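Local coordinates for protein choline kinase (Cryptosporidium parvum, PDB 3MES) that probably phosphorylates choline, and perhaps ethanolamine, using ATP and magnesium, at residues E237-G242 / V360-L365; L332-Y337 / I355-V360. All blocks are in the same frame, centred on the assembly; numbering follows the deposited sequence.

Contact 1. Residues E237-G242 / V360-L365; sequences ELIMGG and VEVFTL
Leu-238 and Ile-239, at the end of the short helix 235-239, pack against Val-362, Phe-363 and Leu-365 at the junction of helices 351-362 and 364-376, in the helical part of the choline/ethanolamine kinase fold. The fit is wholly apolar and mostly buried, with no hydrogen bond between the segments. Leu-238 works as a fork. Its CG lies opposite the backbone N (chi1 -180°), which carries both methyls out toward the junction. One prong, CD2, slides past Val-362 in the reverse direction and comes within 3.6 Å of its CG1; the other, CD1, meets CD1 of Leu-365 at 3.7 Å, where the two leucines lie nearly at right angles. Val-362 is the bump on the other side: its CG1 enters the notch between Leu-238 and Ile-239 and is also 4.0 Å from CG1 of Ile-239. The same valine methyl lies 4.2 Å from Ile-239 CD1, at the tip of that branch. The backbones are closest here, with 6.6 Å between CA of Ile-239 and CA of Val-362. Around this core, Phe-199 of helix 198-214 touches Ile-239, Tyr-402 of helix 391-411 touches Leu-365, and the Phe-363 ring also meets Phe-260. The two branches of Ile-239 part company: CG1 goes to the valine, while the methyl CG2 approaches the Phe-363 ring obliquely near its far end, 4.0 Å from CE1 and 4.1 Å from CZ.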
loop_
_atom_site.group_PDB
_atom_site.type_symbol
_atom_site.label_atom_id
_atom_site.label_comp_id
_atom_site.label_asym_id
_atom_site.label_seq_id
_atom_site.Cartn_x
_atom_site.Cartn_y
_atom_site.Cartn_z
ATOM N N GLU B 237 3.103 34.886 -10.600
ATOM C CA GLU B 237 4.381 34.955 -11.302
ATOM C C GLU B 237 5.367 33.950 -10.714
ATOM O O GLU B 237 6.139 33.324 -11.439
ATOM C CB GLU B 237 4.970 36.367 -11.230
ATOM C CG GLU B 237 4.207 37.414 -12.032
ATOM C CD GLU B 237 2.851 37.741 -11.432
ATOM O OE1 GLU B 237 2.465 37.091 -10.436
ATOM O OE2 GLU B 237 2.169 38.649 -11.957
ATOM N N LEU B 238 5.328 33.799 -9.394
ATOM C CA LEU B 238 6.240 32.903 -8.694
ATOM C C LEU B 238 6.012 31.435 -9.058
ATOM O O LEU B 238 6.962 30.704 -9.340
ATOM C CB LEU B 238 6.120 33.100 -7.182
ATOM C CG LEU B 238 7.017 32.233 -6.301
ATOM C CD1 LEU B 238 7.083 32.796 -4.890
ATOM C CD2 LEU B 238 6.529 30.791 -6.291
ATOM N N ILE B 239 4.753 31.009 -9.054
ATOM C CA ILE B 239 4.409 29.628 -9.381
ATOM C C ILE B 239 4.496 29.343 -10.879
ATOM O O ILE B 239 4.829 28.232 -11.287
ATOM C CB ILE B 239 2.996 29.261 -8.886
ATOM C CG1 ILE B 239 3.022 28.903 -7.397
ATOM C CG2 ILE B 239 2.444 28.093 -9.685
ATOM C CD1 ILE B 239 3.511 30.016 -6.503
ATOM N N MET B 240 4.188 30.348 -11.695
ATOM C CA MET B 240 4.189 30.186 -13.148
ATOM C C MET B 240 5.489 30.644 -13.809
ATOM O O MET B 240 5.572 30.732 -15.033
ATOM C CB MET B 240 3.000 30.918 -13.771
ATOM C CG MET B 240 1.908 30.004 -14.298
ATOM S SD MET B 240 1.170 28.921 -13.060
ATOM C CE MET B 240 0.214 27.842 -14.119
ATOM N N GLY B 241 6.499 30.935 -12.997
ATOM C CA GLY B 241 7.810 31.319 -13.513
ATOM C C GLY B 241 7.836 32.609 -14.315
ATOM O O GLY B 241 8.195 32.605 -15.491
ATOM N N GLY B 242 7.457 33.713 -13.676
ATOM C CA GLY B 242 7.536 35.037 -14.293
ATOM C C GLY B 242 6.301 35.443 -15.077
ATOM O O GLY B 242 6.189 36.578 -15.541
ATOM N N VAL B 360 8.177 20.713 -7.129
ATOM C CA VAL B 360 7.168 20.554 -6.087
ATOM C C VAL B 360 7.458 21.449 -4.887
ATOM O O VAL B 360 6.544 21.851 -4.167
ATOM C CB VAL B 360 7.078 19.091 -5.604
ATOM C CG1 VAL B 360 6.268 19.007 -4.325
ATOM C CG2 VAL B 360 6.476 18.212 -6.681
ATOM N N GLU B 361 8.734 21.754 -4.675
ATOM C CA GLU B 361 9.141 22.613 -3.565
ATOM C C GLU B 361 8.480 23.985 -3.651
ATOM O O GLU B 361 8.128 24.581 -2.635
ATOM C CB GLU B 361 10.663 22.764 -3.528
ATOM C CG GLU B 361 11.384 21.561 -2.946
ATOM C CD GLU B 361 11.001 21.306 -1.499
ATOM O OE1 GLU B 361 10.193 20.388 -1.252
ATOM O OE2 GLU B 361 11.497 22.033 -0.611
ATOM N N VAL B 362 8.315 24.481 -4.871
ATOM C CA VAL B 362 7.706 25.787 -5.089
ATOM C C VAL B 362 6.292 25.842 -4.517
ATOM O O VAL B 362 5.906 26.821 -3.885
ATOM C CB VAL B 362 7.658 26.138 -6.589
ATOM C CG1 VAL B 362 6.637 27.239 -6.847
ATOM C CG2 VAL B 362 9.040 26.540 -7.085
ATOM N N PHE B 363 5.525 24.780 -4.741
ATOM C CA PHE B 363 4.137 24.729 -4.300
ATOM C C PHE B 363 3.983 24.699 -2.780
ATOM O O PHE B 363 2.865 24.760 -2.270
ATOM C CB PHE B 363 3.422 23.526 -4.920
ATOM C CG PHE B 363 3.114 23.692 -6.381
ATOM C CD1 PHE B 363 1.962 24.347 -6.788
ATOM C CD2 PHE B 363 3.974 23.193 -7.346
ATOM C CE1 PHE B 363 1.675 24.503 -8.132
ATOM C CE2 PHE B 363 3.690 23.345 -8.691
ATOM C CZ PHE B 363 2.541 24.000 -9.086
ATOM N N THR B 364 5.097 24.600 -2.057
ATOM C CA THR B 364 5.046 24.576 -0.597
ATOM C C THR B 364 4.545 25.911 -0.056
ATOM O O THR B 364 3.911 25.968 1.003
ATOM C CB THR B 364 6.424 24.262 0.033
ATOM O OG1 THR B 364 7.384 25.240 -0.385
ATOM C CG2 THR B 364 6.903 22.878 -0.374
ATOM N N LEU B 365 4.839 26.983 -0.785
ATOM C CA LEU B 365 4.426 28.317 -0.378
ATOM C C LEU B 365 2.916 28.475 -0.531
ATOM O O LEU B 365 2.270 29.169 0.255
ATOM C CB LEU B 365 5.163 29.383 -1.194
ATOM C CG LEU B 365 6.696 29.304 -1.224
ATOM C CD1 LEU B 365 7.265 30.358 -2.156
ATOM C CD2 LEU B 365 7.292 29.448 0.173
#

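Contact 2. Residues L332-Y337 / I355-V360; sequences LFISVY and IMTKAV
Ile-334, on helix 327-342, reaches across to Met-356, Thr-357 and Val-360 of helix 351-362, and the meeting is by van der Waals contact. Its two branches divide the work. The longer one, extended to CD1 (chi2 169°), pushes against the opposing helix: CD1 is 3.3 Å from Thr-357 OG1 and 3.4 Å from Thr-357 CA, a tight seat, and it also approaches CG2 of Val-360 at 4.1 Å. The shorter branch, CG2, lies against the thioether of Met-356, 3.7 Å from SD.

A methionine-to-ring contact comes next. Met-356 is stretched out along its whole length, all three torsions near 180°, and this extended chain carries CE obliquely to the Tyr-337 ring, 3.9 Å from CE2; the two side chains cross at about a right angle. Leu-338 and Ile-298 also touch this methionine.

No hydrogen bond crosses the pair, and the hydroxyls of Thr-357 and Tyr-337 find partners elsewhere. Thr-357 OG1 bonds to Val-353 O one turn back in its own helix; the hydroxyl is engaged there, and Ile-334 CD1 packs beside it. Tyr-337 OH is hydrogen-bonded to His-179 ND1, tying the ring to helix 165-179. Elsewhere on helix 327-342, Leu-332 meets Leu-332 of the second subunit.

The helix segments pass 10.0 Å apart at 115° between their N-to-C directions, with Ile-334 wedged in between: two successive helices, joined by the link 343-350, that cross steeply in the helix-rich part of the choline/ethanolamine kinase fold.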
loop_
_atom_site.group_PDB
_atom_site.type_symbol
_atom_site.label_atom_id
_atom_site.label_comp_id
_atom_site.label_asym_id
_atom_site.label_seq_id
_atom_site.Cartn_x
_atom_site.Cartn_y
_atom_site.Cartn_z
ATOM N N LEU B 332 11.619 9.470 -3.123
ATOM C CA LEU B 332 10.979 8.163 -3.068
ATOM C C LEU B 332 9.477 8.324 -3.268
ATOM O O LEU B 332 8.855 7.583 -4.030
ATOM C CB LEU B 332 11.272 7.473 -1.736
ATOM C CG LEU B 332 12.742 7.119 -1.505
ATOM C CD1 LEU B 332 12.949 6.542 -0.111
ATOM C CD2 LEU B 332 13.230 6.150 -2.575
ATOM N N PHE B 333 8.897 9.305 -2.590
ATOM C CA PHE B 333 7.475 9.581 -2.729
ATOM C C PHE B 333 7.138 9.828 -4.191
ATOM O O PHE B 333 6.231 9.208 -4.751
ATOM C CB PHE B 333 7.084 10.799 -1.894
ATOM C CG PHE B 333 5.624 11.150 -1.979
ATOM C CD1 PHE B 333 4.747 10.770 -0.978
ATOM C CD2 PHE B 333 5.130 11.861 -3.061
ATOM C CE1 PHE B 333 3.406 11.095 -1.051
ATOM C CE2 PHE B 333 3.790 12.188 -3.140
ATOM C CZ PHE B 333 2.926 11.805 -2.134
ATOM N N ILE B 334 7.893 10.728 -4.811
ATOM C CA ILE B 334 7.601 11.164 -6.166
ATOM C C ILE B 334 7.837 10.069 -7.199
ATOM O O ILE B 334 7.162 10.024 -8.228
ATOM C CB ILE B 334 8.397 12.433 -6.523
ATOM C CG1 ILE B 334 7.865 13.616 -5.708
ATOM C CG2 ILE B 334 8.305 12.719 -8.017
ATOM C CD1 ILE B 334 8.736 14.852 -5.786
ATOM N N SER B 335 8.790 9.185 -6.922
ATOM C CA SER B 335 9.052 8.051 -7.801
ATOM C C SER B 335 7.872 7.087 -7.797
ATOM O O SER B 335 7.468 6.578 -8.845
ATOM C CB SER B 335 10.322 7.317 -7.370
ATOM O OG SER B 335 11.444 8.173 -7.448
ATOM N N VAL B 336 7.330 6.832 -6.612
ATOM C CA VAL B 336 6.185 5.940 -6.476
ATOM C C VAL B 336 4.939 6.584 -7.071
ATOM O O VAL B 336 4.140 5.922 -7.733
ATOM C CB VAL B 336 5.919 5.583 -5.002
ATOM C CG1 VAL B 336 4.663 4.732 -4.880
ATOM C CG2 VAL B 336 7.120 4.867 -4.404
ATOM N N TYR B 337 4.783 7.881 -6.825
ATOM C CA TYR B 337 3.665 8.644 -7.366
ATOM C C TYR B 337 3.605 8.506 -8.883
ATOM O O TYR B 337 2.583 8.099 -9.443
ATOM C CB TYR B 337 3.791 10.123 -6.973
ATOM C CG TYR B 337 2.781 11.032 -7.642
ATOM C CD1 TYR B 337 1.521 11.233 -7.087
ATOM C CD2 TYR B 337 3.086 11.689 -8.827
ATOM C CE1 TYR B 337 0.596 12.058 -7.694
ATOM C CE2 TYR B 337 2.167 12.516 -9.443
ATOM C CZ TYR B 337 0.922 12.699 -8.872
ATOM O OH TYR B 337 0.002 13.524 -9.481
ATOM N N ILE B 355 13.755 16.659 -11.460
ATOM C CA ILE B 355 13.097 17.902 -11.848
ATOM C C ILE B 355 11.817 18.152 -11.052
ATOM O O ILE B 355 11.611 19.244 -10.519
ATOM C CB ILE B 355 12.762 17.919 -13.348
ATOM C CG1 ILE B 355 14.036 18.063 -14.178
ATOM C CG2 ILE B 355 11.801 19.053 -13.665
ATOM C CD1 ILE B 355 13.782 18.158 -15.665
ATOM N N MET B 356 10.961 17.139 -10.976
ATOM C CA MET B 356 9.671 17.288 -10.313
ATOM C C MET B 356 9.829 17.546 -8.821
ATOM O O MET B 356 9.064 18.306 -8.228
ATOM C CB MET B 356 8.785 16.061 -10.547
ATOM C CG MET B 356 7.442 16.142 -9.843
ATOM S SD MET B 356 6.300 14.835 -10.323
ATOM C CE MET B 356 4.864 15.266 -9.341
ATOM N N THR B 357 10.824 16.911 -8.216
ATOM C CA THR B 357 11.060 17.081 -6.789
ATOM C C THR B 357 11.334 18.542 -6.439
ATOM O O THR B 357 10.792 19.068 -5.469
ATOM C CB THR B 357 12.226 16.211 -6.301
ATOM O OG1 THR B 357 11.952 14.838 -6.603
ATOM C CG2 THR B 357 12.408 16.367 -4.800
ATOM N N LYS B 358 12.176 19.196 -7.233
ATOM C CA LYS B 358 12.524 20.588 -6.970
ATOM C C LYS B 358 11.386 21.525 -7.366
ATOM O O LYS B 358 11.194 22.577 -6.758
ATOM C CB LYS B 358 13.832 20.966 -7.676
ATOM C CG LYS B 358 13.763 20.917 -9.191
ATOM C CD LYS B 358 15.125 20.601 -9.808
ATOM C CE LYS B 358 16.128 21.720 -9.571
ATOM N NZ LYS B 358 17.364 21.523 -10.385
ATOM N N ALA B 359 10.628 21.133 -8.384
ATOM C CA ALA B 359 9.465 21.904 -8.808
ATOM C C ALA B 359 8.380 21.880 -7.735
ATOM O O ALA B 359 7.745 22.899 -7.460
ATOM C CB ALA B 359 8.921 21.370 -10.128
ATOM N N VAL B 360 8.177 20.713 -7.129
ATOM C CA VAL B 360 7.168 20.554 -6.087
ATOM C C VAL B 360 7.458 21.449 -4.887
ATOM O O VAL B 360 6.544 21.851 -4.167
ATOM C CB VAL B 360 7.078 19.091 -5.604
ATOM C CG1 VAL B 360 6.268 19.007 -4.325
ATOM C CG2 VAL B 360 6.476 18.212 -6.681
#

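Both contacts draw on helix 351-362, and Val-360 belongs to the second segment of each, though it touches across only contact 2. Their centres are 15 Å apart, and each lies about 18 Å from the centre of the chain, on the same side. In contact 2 helix 351-362 meets its sequence neighbour, helix 327-342; in contact 1 the end of that helix and the start of the next receive helix 235-239, more than a hundred residues earlier. Ala-299 of helix 294-303 touches Val-360 of contact 2 and Phe-363 of contact 1. Contact 1 is nearer the catalytic region: the Leu-365 side chain is about 10 Å from that of Tyr-307, a magnesium ligand. Contact 2 lies away from the known sites.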